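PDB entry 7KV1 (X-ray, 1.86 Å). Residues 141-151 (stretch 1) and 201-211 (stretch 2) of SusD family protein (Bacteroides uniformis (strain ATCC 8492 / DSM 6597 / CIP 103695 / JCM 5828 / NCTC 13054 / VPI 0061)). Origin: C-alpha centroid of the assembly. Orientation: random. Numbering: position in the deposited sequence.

Stretch 1, residues 141-151: RKLYEMQARLL
Stretch 2 201-211: DSKVLPLKYYK

What backbone shapes meet here? Residues 141-151 form one unbroken stretch of α-helix, phi/psi near -65/-43, with i to i-4 hydrogen bonds from Glu145 N to Arg141 O (2.9 Å) through Leu151 N to Gln147 O (3.0 Å). The second stretch leaves a helix at Lys203, whose phi/psi of 41/43 turns the chain; Val204 follows at -87/-48, then Leu205 and Pro206 are extended at -68/144 and -71/155. The closest CA atoms, those of Leu143 and Val204, lie 6.2 Å apart.

Which apolar side chains hold the two together? Leu205 (m, t) places CD1 3.4 Å from Leu150 CD2 and CD2 3.6 Å from Met146 CB, so its two methyls touch successive turns of the helix. Val204 (t) points toward the helix, its CG1 3.7 Å from both Leu143 CD2 and Met146 CG. Leu143 (m, t) starts sideways, yet its CD2 also reaches Pro206 CD at 4.0 Å and Tyr210 CE2 at 4.1 Å. Met146 is m, m, t; Leu150 is t, p.

Do polar groups bridge the stretches? No hydrogen bond crosses, and the contact, 446 Å² summed over both sides, rests on packing. Tyr210 (chi1 -76°, chi2 74°) brings OH to 3.2 Å from Gln147 CG, a carbon, while OH is hydrogen-bonded elsewhere in the structure. Ser202 OG approaches Met146 CG at 3.6 Å and weakly accepts from Val204 N at 3.3 Å.

How are the helix's own polar side chains arranged? Glu145 (t, t) gathers three salt bridges: OE1 takes Lys142 NZ at 2.7 Å and, weakly, Arg141 NH1 at 3.3 Å, while OE2 takes Arg149 NH1 at 3.0 Å. Gln147 (m, t, chi3 79°) folds back so that NE2 donates weakly to Leu143 O at 3.2 Å.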

ATOM      1  N   ARG A 141     -14.935  -8.290 -23.747  1.00 37.19           N
ATOM      2  CA  ARG A 141     -15.099  -6.820 -23.706  1.00 39.16           C
ATOM      3  C   ARG A 141     -15.390  -6.412 -22.264  1.00 35.36           C
ATOM      4  O   ARG A 141     -14.830  -5.400 -21.817  1.00 36.27           O
ATOM      5  CB  ARG A 141     -16.231  -6.326 -24.609  1.00 41.25           C
ATOM      6  CG  ARG A 141     -16.171  -4.822 -24.834  1.00 45.20           C
ATOM      7  CD  ARG A 141     -17.413  -4.287 -25.493  1.00 49.39           C
ATOM      8  NE  ARG A 141     -18.603  -4.527 -24.703  1.00 55.07           N
ATOM      9  CZ  ARG A 141     -18.964  -3.825 -23.624  1.00 71.66           C
ATOM     10  NH1 ARG A 141     -18.200  -2.844 -23.162  1.00 77.76           N
ATOM     11  NH2 ARG A 141     -20.090  -4.125 -22.992  1.00 72.55           N
ATOM     12  N   LYS A 142     -16.280  -7.148 -21.606  1.00 34.04           N
ATOM     13  CA  LYS A 142     -16.727  -6.854 -20.228  1.00 36.20           C
ATOM     14  C   LYS A 142     -15.527  -7.063 -19.300  1.00 31.90           C
ATOM     15  O   LYS A 142     -15.325  -6.206 -18.410  1.00 26.90           O
ATOM     16  CB  LYS A 142     -17.918  -7.727 -19.806  1.00 43.32           C
ATOM     17  CG  LYS A 142     -19.292  -7.403 -20.394  1.00 45.99           C
ATOM     18  CD  LYS A 142     -19.669  -5.928 -20.498  1.00 55.16           C
ATOM     19  CE  LYS A 142     -20.000  -5.245 -19.183  1.00 59.94           C
ATOM     20  NZ  LYS A 142     -20.408  -3.827 -19.383  1.00 58.09           N
ATOM     21  N   LEU A 143     -14.784  -8.156 -19.491  1.00 29.67           N
ATOM     22  CA  LEU A 143     -13.554  -8.451 -18.712  1.00 33.12           C
ATOM     23  C   LEU A 143     -12.544  -7.313 -18.892  1.00 32.72           C
ATOM     24  O   LEU A 143     -11.997  -6.868 -17.852  1.00 30.24           O
ATOM     25  CB  LEU A 143     -12.943  -9.790 -19.120  1.00 34.03           C
ATOM     26  CG  LEU A 143     -13.477 -11.017 -18.380  1.00 43.34           C
ATOM     27  CD1 LEU A 143     -12.689 -12.258 -18.788  1.00 49.04           C
ATOM     28  CD2 LEU A 143     -13.405 -10.831 -16.869  1.00 46.42           C
ATOM     29  N   TYR A 144     -12.278  -6.868 -20.131  1.00 28.90           N
ATOM     30  CA  TYR A 144     -11.275  -5.796 -20.396  1.00 29.72           C
ATOM     31  C   TYR A 144     -11.753  -4.497 -19.732  1.00 26.48           C
ATOM     32  O   TYR A 144     -10.955  -3.824 -19.066  1.00 29.34           O
ATOM     33  CB  TYR A 144     -11.005  -5.574 -21.890  1.00 31.02           C
ATOM     34  CG  TYR A 144     -10.528  -6.777 -22.669  1.00 35.35           C
ATOM     35  CD1 TYR A 144      -9.738  -7.768 -22.102  1.00 37.92           C
ATOM     36  CD2 TYR A 144     -10.865  -6.913 -24.007  1.00 38.59           C
ATOM     37  CE1 TYR A 144      -9.306  -8.865 -22.832  1.00 39.60           C
ATOM     38  CE2 TYR A 144     -10.457  -8.008 -24.750  1.00 38.96           C
ATOM     39  CZ  TYR A 144      -9.677  -8.990 -24.165  1.00 42.57           C
ATOM     40  OH  TYR A 144      -9.281 -10.056 -24.928  1.00 42.43           O
ATOM     41  N   GLU A 145     -13.045  -4.210 -19.870  1.00 24.28           N
ATOM     42  CA  GLU A 145     -13.715  -3.008 -19.343  1.00 27.25           C
ATOM     43  C   GLU A 145     -13.565  -2.956 -17.821  1.00 26.95           C
ATOM     44  O   GLU A 145     -13.154  -1.920 -17.295  1.00 23.90           O
ATOM     45  CB  GLU A 145     -15.209  -3.025 -19.637  1.00 28.52           C
ATOM     46  CG  GLU A 145     -15.908  -1.824 -19.070  1.00 28.83           C
ATOM     47  CD  GLU A 145     -17.411  -1.832 -19.175  1.00 32.28           C
ATOM     48  OE1 GLU A 145     -17.953  -2.693 -19.870  1.00 38.63           O
ATOM     49  OE2 GLU A 145     -18.017  -0.990 -18.540  1.00 32.79           O
ATOM     50  N   MET A 146     -13.929  -4.036 -17.143  1.00 25.53           N
ATOM     51  CA  MET A 146     -13.950  -4.043 -15.667  1.00 25.82           C
ATOM     52  C   MET A 146     -12.515  -4.013 -15.140  1.00 23.66           C
ATOM     53  O   MET A 146     -12.302  -3.383 -14.105  1.00 26.69           O
ATOM     54  CB  MET A 146     -14.745  -5.235 -15.146  1.00 24.98           C
ATOM     55  CG  MET A 146     -16.259  -5.055 -15.350  1.00 25.96           C
ATOM     56  SD  MET A 146     -16.923  -3.363 -15.149  1.00 27.60           S
ATOM     57  CE  MET A 146     -18.562  -3.526 -15.864  1.00 30.44           C
ATOM     58  N   GLN A 147     -11.554  -4.625 -15.830  1.00 23.95           N
ATOM     59  CA  GLN A 147     -10.132  -4.544 -15.411  1.00 24.00           C
ATOM     60  C   GLN A 147      -9.675  -3.079 -15.513  1.00 25.04           C
ATOM     61  O   GLN A 147      -9.066  -2.552 -14.555  1.00 23.89           O
ATOM     62  CB  GLN A 147      -9.244  -5.464 -16.238  1.00 24.32           C
ATOM     63  CG  GLN A 147      -9.272  -6.923 -15.829  1.00 23.49           C
ATOM     64  CD  GLN A 147      -8.477  -7.742 -16.819  1.00 26.47           C
ATOM     65  OE1 GLN A 147      -7.257  -7.778 -16.779  1.00 25.98           O
ATOM     66  NE2 GLN A 147      -9.175  -8.413 -17.717  1.00 25.21           N
ATOM     67  N   ALA A 148      -9.988  -2.405 -16.613  1.00 23.38           N
ATOM     68  CA  ALA A 148      -9.577  -0.998 -16.802  1.00 24.58           C
ATOM     69  C   ALA A 148     -10.242  -0.127 -15.728  1.00 22.84           C
ATOM     70  O   ALA A 148      -9.566   0.776 -15.178  1.00 21.09           O
ATOM     71  CB  ALA A 148      -9.908  -0.523 -18.198  1.00 25.09           C
ATOM     72  N   ARG A 149     -11.516  -0.365 -15.416  1.00 21.92           N
ATOM     73  CA  ARG A 149     -12.222   0.516 -14.452  1.00 20.86           C
ATOM     74  C   ARG A 149     -11.656   0.315 -13.031  1.00 21.06           C
ATOM     75  O   ARG A 149     -11.533   1.299 -12.278  1.00 23.36           O
ATOM     76  CB  ARG A 149     -13.730   0.330 -14.560  1.00 21.81           C
ATOM     77  CG  ARG A 149     -14.284   0.910 -15.860  1.00 23.98           C
ATOM     78  CD  ARG A 149     -15.725   0.534 -16.118  1.00 25.06           C
ATOM     79  NE  ARG A 149     -16.602   1.238 -15.204  1.00 24.15           N
ATOM     80  CZ  ARG A 149     -17.889   0.969 -15.047  1.00 28.15           C
ATOM     81  NH1 ARG A 149     -18.479   0.039 -15.798  1.00 30.58           N
ATOM     82  NH2 ARG A 149     -18.607   1.668 -14.188  1.00 25.60           N
ATOM     83  N   LEU A 150     -11.323  -0.914 -12.679  1.00 20.82           N
ATOM     84  CA  LEU A 150     -10.774  -1.232 -11.340  1.00 22.33           C
ATOM     85  C   LEU A 150      -9.371  -0.632 -11.200  1.00 20.13           C
ATOM     86  O   LEU A 150      -9.070  -0.081 -10.116  1.00 21.44           O
ATOM     87  CB  LEU A 150     -10.788  -2.752 -11.160  1.00 21.60           C
ATOM     88  CG  LEU A 150     -10.291  -3.250  -9.797  1.00 21.54           C
ATOM     89  CD1 LEU A 150     -10.899  -2.459  -8.650  1.00 21.38           C
ATOM     90  CD2 LEU A 150     -10.608  -4.731  -9.656  1.00 22.21           C
ATOM     91  N   LEU A 151      -8.544  -0.691 -12.242  1.00 18.84           N
ATOM     92  CA  LEU A 151      -7.211  -0.044 -12.253  1.00 20.90           C
ATOM     93  C   LEU A 151      -7.411   1.453 -12.079  1.00 19.61           C
ATOM     94  O   LEU A 151      -6.689   2.079 -11.305  1.00 19.83           O
ATOM     95  CB  LEU A 151      -6.472  -0.344 -13.554  1.00 22.21           C
ATOM     96  CG  LEU A 151      -5.787  -1.693 -13.616  1.00 23.67           C
ATOM     97  CD1 LEU A 151      -5.394  -2.005 -15.048  1.00 24.65           C
ATOM     98  CD2 LEU A 151      -4.550  -1.726 -12.726  1.00 23.93           C
ATOM     99  N   ASP A 201     -20.719  -4.821  -8.664  1.00 27.83           N
ATOM    100  CA  ASP A 201     -22.113  -5.283  -8.927  1.00 29.81           C
ATOM    101  C   ASP A 201     -22.203  -5.929 -10.321  1.00 30.58           C
ATOM    102  O   ASP A 201     -23.107  -6.741 -10.492  1.00 32.49           O
ATOM    103  CB  ASP A 201     -23.142  -4.153  -8.842  1.00 30.33           C
ATOM    104  CG  ASP A 201     -23.352  -3.599  -7.447  1.00 31.07           C
ATOM    105  OD1 ASP A 201     -22.924  -4.262  -6.507  1.00 30.75           O
ATOM    106  OD2 ASP A 201     -23.986  -2.520  -7.327  1.00 31.50           O
ATOM    107  N   SER A 202     -21.331  -5.589 -11.277  1.00 25.32           N
ATOM    108  CA  SER A 202     -21.281  -6.248 -12.614  1.00 27.48           C
ATOM    109  C   SER A 202     -21.090  -7.771 -12.473  1.00 31.09           C
ATOM    110  O   SER A 202     -21.482  -8.495 -13.401  1.00 31.49           O
ATOM    111  CB  SER A 202     -20.239  -5.643 -13.516  1.00 27.82           C
ATOM    112  OG  SER A 202     -18.922  -6.089 -13.196  1.00 28.49           O
ATOM    113  N   LYS A 203     -20.465  -8.226 -11.380  1.00 33.03           N
ATOM    114  CA  LYS A 203     -19.955  -9.610 -11.155  1.00 30.97           C
ATOM    115  C   LYS A 203     -19.289 -10.193 -12.406  1.00 32.01           C
ATOM    116  O   LYS A 203     -19.438 -11.417 -12.668  1.00 26.34           O
ATOM    117  CB  LYS A 203     -21.107 -10.490 -10.658  1.00 37.71           C
ATOM    118  CG  LYS A 203     -21.593 -10.155  -9.252  1.00 41.16           C
ATOM    119  CD  LYS A 203     -22.339 -11.291  -8.571  1.00 45.19           C
ATOM    120  CE  LYS A 203     -23.687 -10.865  -8.041  1.00 48.62           C
ATOM    121  NZ  LYS A 203     -23.549  -9.879  -6.943  1.00 53.78           N
ATOM    122  N   VAL A 204     -18.475  -9.390 -13.087  1.00 28.68           N
ATOM    123  CA  VAL A 204     -17.695  -9.783 -14.290  1.00 28.36           C
ATOM    124  C   VAL A 204     -16.344 -10.389 -13.894  1.00 30.07           C
ATOM    125  O   VAL A 204     -15.937 -11.436 -14.495  1.00 25.52           O
ATOM    126  CB  VAL A 204     -17.519  -8.543 -15.188  1.00 30.43           C
ATOM    127  CG1 VAL A 204     -16.317  -8.639 -16.118  1.00 29.61           C
ATOM    128  CG2 VAL A 204     -18.790  -8.256 -15.951  1.00 30.94           C
ATOM    129  N   LEU A 205     -15.607  -9.731 -12.986  1.00 28.38           N
ATOM    130  CA  LEU A 205     -14.211 -10.146 -12.709  1.00 26.14           C
ATOM    131  C   LEU A 205     -14.220 -11.507 -12.030  1.00 24.78           C
ATOM    132  O   LEU A 205     -15.061 -11.787 -11.189  1.00 22.00           O
ATOM    133  CB  LEU A 205     -13.531  -9.104 -11.823  1.00 28.80           C
ATOM    134  CG  LEU A 205     -13.421  -7.699 -12.414  1.00 28.76           C
ATOM    135  CD1 LEU A 205     -12.755  -6.763 -11.416  1.00 31.44           C
ATOM    136  CD2 LEU A 205     -12.650  -7.718 -13.714  1.00 29.60           C
ATOM    137  N   PRO A 206     -13.248 -12.381 -12.319  1.00 24.28           N
ATOM    138  CA  PRO A 206     -13.131 -13.624 -11.571  1.00 25.24           C
ATOM    139  C   PRO A 206     -12.639 -13.351 -10.137  1.00 27.47           C
ATOM    140  O   PRO A 206     -12.030 -12.295  -9.870  1.00 25.44           O
ATOM    141  CB  PRO A 206     -12.117 -14.409 -12.390  1.00 27.99           C
ATOM    142  CG  PRO A 206     -11.254 -13.349 -13.007  1.00 27.60           C
ATOM    143  CD  PRO A 206     -12.184 -12.186 -13.305  1.00 26.16           C
ATOM    144  N   LEU A 207     -12.954 -14.250  -9.208  1.00 27.36           N
ATOM    145  CA  LEU A 207     -12.724 -13.995  -7.759  1.00 29.17           C
ATOM    146  C   LEU A 207     -11.216 -13.973  -7.538  1.00 29.50           C
ATOM    147  O   LEU A 207     -10.725 -13.015  -6.891  1.00 24.90           O
ATOM    148  CB  LEU A 207     -13.390 -15.049  -6.867  1.00 29.58           C
ATOM    149  CG  LEU A 207     -13.303 -14.747  -5.362  1.00 29.77           C
ATOM    150  CD1 LEU A 207     -14.074 -13.489  -5.005  1.00 26.98           C
ATOM    151  CD2 LEU A 207     -13.801 -15.917  -4.544  1.00 29.24           C
ATOM    152  N   LYS A 208     -10.526 -14.959  -8.116  1.00 28.70           N
ATOM    153  CA  LYS A 208      -9.090 -15.225  -7.856  1.00 32.84           C
ATOM    154  C   LYS A 208      -8.326 -15.571  -9.143  1.00 34.78           C
ATOM    155  O   LYS A 208      -7.171 -15.068  -9.294  1.00 34.68           O
ATOM    156  CB  LYS A 208      -8.974 -16.364  -6.841  1.00 34.85           C
ATOM    157  CG  LYS A 208      -7.538 -16.668  -6.434  1.00 35.03           C
ATOM    158  CD  LYS A 208      -7.400 -17.874  -5.545  1.00 36.18           C
ATOM    159  CE  LYS A 208      -5.958 -18.085  -5.134  1.00 38.25           C
ATOM    160  NZ  LYS A 208      -5.826 -19.168  -4.138  1.00 38.13           N
ATOM    161  N   TYR A 209      -8.891 -16.411 -10.026  1.00 36.62           N
ATOM    162  CA  TYR A 209      -8.171 -16.918 -11.231  1.00 35.11           C
ATOM    163  C   TYR A 209      -8.972 -16.604 -12.485  1.00 33.99           C
ATOM    164  O   TYR A 209     -10.204 -16.766 -12.476  1.00 33.38           O
ATOM    165  CB  TYR A 209      -7.925 -18.430 -11.180  1.00 38.80           C
ATOM    166  CG  TYR A 209      -6.931 -18.890 -10.147  1.00 39.02           C
ATOM    167  CD1 TYR A 209      -5.591 -18.572 -10.252  1.00 42.83           C
ATOM    168  CD2 TYR A 209      -7.329 -19.661  -9.065  1.00 41.34           C
ATOM    169  CE1 TYR A 209      -4.671 -19.002  -9.306  1.00 47.86           C
ATOM    170  CE2 TYR A 209      -6.425 -20.096  -8.106  1.00 42.45           C
ATOM    171  CZ  TYR A 209      -5.093 -19.762  -8.230  1.00 45.57           C
ATOM    172  OH  TYR A 209      -4.196 -20.190  -7.302  1.00 58.13           O
ATOM    173  N   TYR A 210      -8.270 -16.165 -13.526  1.00 34.70           N
ATOM    174  CA  TYR A 210      -8.778 -16.097 -14.921  1.00 37.82           C
ATOM    175  C   TYR A 210      -8.717 -17.516 -15.510  1.00 42.51           C
ATOM    176  O   TYR A 210      -7.769 -18.250 -15.162  1.00 42.67           O
ATOM    177  CB  TYR A 210      -7.968 -15.070 -15.711  1.00 35.87           C
ATOM    178  CG  TYR A 210      -8.329 -13.647 -15.375  1.00 34.56           C
ATOM    179  CD1 TYR A 210      -7.920 -13.071 -14.175  1.00 32.58           C
ATOM    180  CD2 TYR A 210      -9.123 -12.894 -16.231  1.00 30.87           C
ATOM    181  CE1 TYR A 210      -8.254 -11.759 -13.857  1.00 32.10           C
ATOM    182  CE2 TYR A 210      -9.455 -11.583 -15.931  1.00 33.89           C
ATOM    183  CZ  TYR A 210      -9.026 -11.013 -14.735  1.00 32.45           C
ATOM    184  OH  TYR A 210      -9.418  -9.742 -14.421  1.00 28.05           O
ATOM    185  N   LYS A 211      -9.718 -17.892 -16.313  1.00 50.55           N
ATOM    186  CA  LYS A 211      -9.893 -19.249 -16.911  1.00 50.18           C
ATOM    187  C   LYS A 211      -9.360 -19.232 -18.343  1.00 51.85           C
ATOM    188  O   LYS A 211      -8.147 -19.489 -18.483  1.00 58.99           O
ATOM    189  CB  LYS A 211     -11.367 -19.665 -16.872  1.00 51.38           C
TER